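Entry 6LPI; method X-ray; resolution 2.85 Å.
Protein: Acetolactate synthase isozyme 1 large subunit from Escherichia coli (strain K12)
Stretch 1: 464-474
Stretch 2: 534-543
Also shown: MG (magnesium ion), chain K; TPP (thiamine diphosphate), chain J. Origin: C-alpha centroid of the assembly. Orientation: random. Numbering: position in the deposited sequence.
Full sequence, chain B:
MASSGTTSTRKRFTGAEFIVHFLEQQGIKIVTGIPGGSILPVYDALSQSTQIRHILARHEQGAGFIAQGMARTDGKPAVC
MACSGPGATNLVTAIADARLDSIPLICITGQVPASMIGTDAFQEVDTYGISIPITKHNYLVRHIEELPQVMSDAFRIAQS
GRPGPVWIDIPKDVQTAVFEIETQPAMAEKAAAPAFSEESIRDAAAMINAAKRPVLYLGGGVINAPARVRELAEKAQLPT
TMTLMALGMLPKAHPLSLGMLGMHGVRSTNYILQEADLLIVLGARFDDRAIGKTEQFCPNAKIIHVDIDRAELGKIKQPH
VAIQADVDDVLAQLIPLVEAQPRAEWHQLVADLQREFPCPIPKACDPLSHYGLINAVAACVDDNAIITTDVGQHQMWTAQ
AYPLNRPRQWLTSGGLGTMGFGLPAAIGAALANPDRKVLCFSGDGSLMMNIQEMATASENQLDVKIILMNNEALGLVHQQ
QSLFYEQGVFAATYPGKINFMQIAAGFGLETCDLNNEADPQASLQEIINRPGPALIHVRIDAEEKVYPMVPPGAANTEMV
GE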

# COMPACT_ATOMS: atom_id res chain seq x y z
N VAL B 464 -12.28 8.76 -16.76
CA VAL B 464 -11.68 7.45 -16.51
C VAL B 464 -12.12 6.48 -17.60
O VAL B 464 -13.31 6.28 -17.85
CB VAL B 464 -11.97 6.90 -15.08
CG1 VAL B 464 -11.79 7.99 -14.02
CG2 VAL B 464 -13.29 6.23 -14.93
N LYS B 465 -11.14 5.82 -18.21
CA LYS B 465 -11.36 4.91 -19.32
C LYS B 465 -11.01 3.50 -18.86
O LYS B 465 -9.84 3.20 -18.63
CB LYS B 465 -10.52 5.32 -20.52
CG LYS B 465 -10.52 6.84 -20.82
CD LYS B 465 -11.74 7.20 -21.69
CE LYS B 465 -11.86 8.67 -22.07
NZ LYS B 465 -12.52 9.55 -21.10
N ILE B 466 -12.03 2.65 -18.71
CA ILE B 466 -11.79 1.26 -18.32
C ILE B 466 -11.37 0.47 -19.55
O ILE B 466 -12.10 0.41 -20.55
CB ILE B 466 -13.01 0.63 -17.65
CG1 ILE B 466 -13.38 1.37 -16.37
CG2 ILE B 466 -12.75 -0.85 -17.39
CD1 ILE B 466 -14.83 1.23 -16.01
N ILE B 467 -10.19 -0.12 -19.50
CA ILE B 467 -9.70 -1.03 -20.54
C ILE B 467 -9.89 -2.45 -20.03
O ILE B 467 -9.07 -2.96 -19.26
CB ILE B 467 -8.26 -0.73 -20.93
CG1 ILE B 467 -8.12 0.73 -21.38
CG2 ILE B 467 -7.79 -1.67 -22.02
CD1 ILE B 467 -7.04 1.48 -20.66
N LEU B 468 -10.97 -3.08 -20.46
CA LEU B 468 -11.38 -4.38 -19.94
C LEU B 468 -10.82 -5.47 -20.85
O LEU B 468 -11.20 -5.58 -22.02
CB LEU B 468 -12.90 -4.44 -19.84
CG LEU B 468 -13.56 -5.81 -19.67
CD1 LEU B 468 -13.18 -6.40 -18.33
CD2 LEU B 468 -15.06 -5.65 -19.73
N MET B 469 -9.89 -6.27 -20.32
CA MET B 469 -9.45 -7.50 -20.99
C MET B 469 -10.32 -8.61 -20.43
O MET B 469 -10.16 -9.01 -19.27
CB MET B 469 -7.97 -7.78 -20.74
CG MET B 469 -7.08 -6.58 -20.86
SD MET B 469 -5.37 -7.05 -21.20
CE MET B 469 -4.51 -5.56 -20.66
N ASN B 470 -11.24 -9.11 -21.24
CA ASN B 470 -12.25 -10.04 -20.78
C ASN B 470 -11.83 -11.39 -21.34
O ASN B 470 -12.00 -11.66 -22.53
CB ASN B 470 -13.63 -9.60 -21.26
CG ASN B 470 -14.67 -10.69 -21.16
OD1 ASN B 470 -14.46 -11.71 -20.50
ND2 ASN B 470 -15.79 -10.49 -21.86
N ASN B 471 -11.24 -12.22 -20.48
CA ASN B 471 -10.82 -13.59 -20.80
C ASN B 471 -11.90 -14.63 -20.52
O ASN B 471 -11.64 -15.83 -20.70
CB ASN B 471 -9.55 -13.96 -20.01
CG ASN B 471 -9.73 -13.82 -18.52
OD1 ASN B 471 -10.79 -13.46 -18.04
ND2 ASN B 471 -8.66 -14.08 -17.79
N GLU B 472 -13.09 -14.20 -20.10
CA GLU B 472 -14.15 -15.07 -19.57
C GLU B 472 -13.56 -16.16 -18.68
O GLU B 472 -13.73 -17.35 -18.89
CB GLU B 472 -15.03 -15.60 -20.70
CG GLU B 472 -15.35 -14.45 -21.69
CD GLU B 472 -16.58 -14.67 -22.56
OE1 GLU B 472 -17.36 -13.69 -22.75
OE2 GLU B 472 -16.83 -15.82 -22.98
N ALA B 473 -12.86 -15.68 -17.65
CA ALA B 473 -12.09 -16.49 -16.70
C ALA B 473 -11.61 -15.61 -15.55
O ALA B 473 -11.42 -14.40 -15.70
CB ALA B 473 -10.90 -17.17 -17.38
N LEU B 474 -11.38 -16.25 -14.39
CA LEU B 474 -10.62 -15.58 -13.35
C LEU B 474 -9.22 -15.38 -13.91
O LEU B 474 -8.85 -14.25 -14.22
CB LEU B 474 -10.64 -16.37 -12.05
CG LEU B 474 -12.05 -16.28 -11.42
CD1 LEU B 474 -12.29 -17.28 -10.31
CD2 LEU B 474 -12.28 -14.86 -10.88
N ALA B 534 -15.55 5.92 -19.79
CA ALA B 534 -15.75 5.00 -20.89
C ALA B 534 -15.35 3.58 -20.49
O ALA B 534 -14.44 3.37 -19.68
CB ALA B 534 -14.92 5.41 -22.12
N LEU B 535 -16.02 2.61 -21.11
CA LEU B 535 -15.63 1.21 -21.02
C LEU B 535 -15.21 0.71 -22.39
O LEU B 535 -15.98 0.79 -23.34
CB LEU B 535 -16.79 0.34 -20.54
CG LEU B 535 -16.43 -1.14 -20.67
CD1 LEU B 535 -15.70 -1.62 -19.41
CD2 LEU B 535 -17.62 -2.01 -21.06
N ILE B 536 -14.01 0.13 -22.47
CA ILE B 536 -13.50 -0.44 -23.71
C ILE B 536 -13.27 -1.93 -23.47
O ILE B 536 -12.49 -2.31 -22.58
CB ILE B 536 -12.20 0.24 -24.16
CG1 ILE B 536 -12.47 1.70 -24.50
CG2 ILE B 536 -11.65 -0.45 -25.39
CD1 ILE B 536 -12.39 2.63 -23.33
N HIS B 537 -13.92 -2.77 -24.27
CA HIS B 537 -13.98 -4.20 -24.03
C HIS B 537 -13.21 -4.95 -25.11
O HIS B 537 -13.34 -4.64 -26.30
CB HIS B 537 -15.43 -4.66 -23.95
CG HIS B 537 -15.63 -6.13 -24.09
ND1 HIS B 537 -15.49 -6.78 -25.30
CD2 HIS B 537 -15.93 -7.08 -23.18
CE1 HIS B 537 -15.71 -8.07 -25.12
NE2 HIS B 537 -15.98 -8.28 -23.84
N VAL B 538 -12.42 -5.96 -24.69
CA VAL B 538 -11.60 -6.76 -25.60
C VAL B 538 -11.65 -8.23 -25.20
O VAL B 538 -11.28 -8.58 -24.07
CB VAL B 538 -10.13 -6.31 -25.60
CG1 VAL B 538 -9.26 -7.28 -26.38
CG2 VAL B 538 -10.02 -4.93 -26.16
N ARG B 539 -12.03 -9.10 -26.13
CA ARG B 539 -11.96 -10.53 -25.86
C ARG B 539 -10.52 -11.01 -25.94
O ARG B 539 -9.74 -10.56 -26.78
CB ARG B 539 -12.85 -11.30 -26.84
CG ARG B 539 -12.18 -11.74 -28.16
CD ARG B 539 -11.84 -10.58 -29.13
NE ARG B 539 -13.02 -9.84 -29.59
CZ ARG B 539 -12.98 -8.65 -30.16
NH1 ARG B 539 -11.82 -8.04 -30.37
NH2 ARG B 539 -14.09 -8.05 -30.54
N ILE B 540 -10.15 -11.91 -25.03
CA ILE B 540 -8.81 -12.49 -24.97
C ILE B 540 -8.96 -13.97 -24.65
O ILE B 540 -9.80 -14.35 -23.83
CB ILE B 540 -7.93 -11.77 -23.92
CG1 ILE B 540 -7.53 -10.38 -24.41
CG2 ILE B 540 -6.71 -12.59 -23.51
CD1 ILE B 540 -6.49 -9.72 -23.54
N ASP B 541 -8.16 -14.82 -25.31
CA ASP B 541 -8.27 -16.26 -25.11
C ASP B 541 -7.93 -16.60 -23.66
O ASP B 541 -6.97 -16.07 -23.10
CB ASP B 541 -7.33 -17.02 -26.06
N ALA B 542 -8.75 -17.45 -23.03
CA ALA B 542 -8.52 -17.73 -21.62
C ALA B 542 -7.25 -18.54 -21.38
O ALA B 542 -6.73 -18.54 -20.26
CB ALA B 542 -9.73 -18.45 -21.01
N GLU B 543 -6.72 -19.20 -22.42
CA GLU B 543 -5.51 -20.01 -22.32
C GLU B 543 -4.23 -19.18 -22.30
O GLU B 543 -3.15 -19.74 -22.06
CB GLU B 543 -5.45 -21.01 -23.48
MG MG K . -10.12 -11.75 -16.99
N1' TPP J . -10.94 -12.77 -4.33
C2' TPP J . -10.54 -11.46 -4.17
CM2 TPP J . -11.46 -10.43 -3.59
N3' TPP J . -9.27 -11.06 -4.53
C4' TPP J . -8.38 -11.96 -5.03
N4' TPP J . -7.17 -11.51 -5.35
C5' TPP J . -8.77 -13.29 -5.20
C6' TPP J . -10.06 -13.69 -4.85
C7' TPP J . -7.82 -14.31 -5.80
N3 TPP J . -7.57 -13.94 -7.17
C2 TPP J . -6.47 -13.21 -7.55
S1 TPP J . -6.41 -12.90 -9.11
C5 TPP J . -7.79 -13.70 -9.37
C4 TPP J . -8.35 -14.22 -8.24
CM4 TPP J . -9.63 -14.99 -8.26
C6 TPP J . -8.32 -13.78 -10.78
C7 TPP J . -8.42 -12.40 -11.44
O7 TPP J . -9.57 -12.39 -12.26
PA TPP J . -9.74 -11.32 -13.46
O1A TPP J . -10.38 -10.05 -12.98
O2A TPP J . -10.57 -12.03 -14.51
O3A TPP J . -8.26 -10.94 -13.98
PB TPP J . -7.47 -11.77 -15.14
O1B TPP J . -6.56 -10.80 -15.90
O2B TPP J . -6.64 -12.90 -14.59
O3B TPP J . -8.48 -12.43 -16.06

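Two parallel strands, 464-470 and 534-539, lie side by side with their axes 4.6 Å apart at closest approach and inclined by 16°. The backbone ladder alternates strictly. Ile-466 N donates to Ala-534 O (2.7 Å), Ile-536 N to Ile-466 O (2.7 Å), Leu-468 N to Ile-536 O (2.7 Å), Val-538 N to Leu-468 O (3.0 Å) and Asn-470 N to Val-538 O (2.9 Å). Ile-540 N to Asn-470 O (3.1 Å) carries the pattern past the second strand. Val-464 O accepts from Ala-534 N (3.0 Å), and Ile-466, Leu-468 and Asn-470 use both N and O, while the parallel register sets Lys-465 beside Ala-534, Ile-467 beside Ile-536 and Met-469 beside Val-538 on one face of the sheet, and Ile-466, Leu-468 and Asn-470 beside Leu-535, His-537 and Arg-539 on the other.

On the latter face, Leu-535 (chi1 t, chi2 p) brings its end nearer the first strand than its CA-to-CB bond alone would: CD1 lies 3.7 Å from Ile-466 CG2 and 4.0 Å from Leu-468 CB, lodging between successive side chains of that face. His-537, also t at chi1, likewise brings its ring nearer the neighbouring strand. Leu-468 CD2 meets the ring edge at His-537 CD2 (3.8 Å), and Asn-470 ND2 donates to His-537 NE2 (3.0 Å, 165°), close to the ring plane where the nitrogen lone pair lies. NE2 is therefore the acceptor, and His-537 ND1 is satisfied elsewhere in the structure. Asn-470, with chi1 t and chi2 14°, uses both ends of its amide: as ND2 reaches the histidine, OD1 accepts from Glu-472 N (2.9 Å), bracing the turn that follows the strand.

On the opposite face, the small side chain of Ala-534 is approached by the aliphatic part of Lys-465, CD to CB 3.7 Å. Met-469 (m, t, t) leads its end away from the second strand, yet its CB still packs against Ile-540 CD1 at 3.7 Å, a contact helped by the extended t chi2 of Ile-540.

Beyond the strands, Asn-471 CA makes a CA-H...O contact with Ile-540 O (3.3 Å), and Ala-473 CB touches Ala-542 CB at 4.0 Å. Asn-471, p at chi1, directs its amide to the cofactor site: OD1 binds MG at 2.1 Å, and ND2 donates to TPP O3B over a very short 2.4 Å. Because TPP O3B also binds MG (2.0 Å), one asparagine side chain engages both metal and diphosphate.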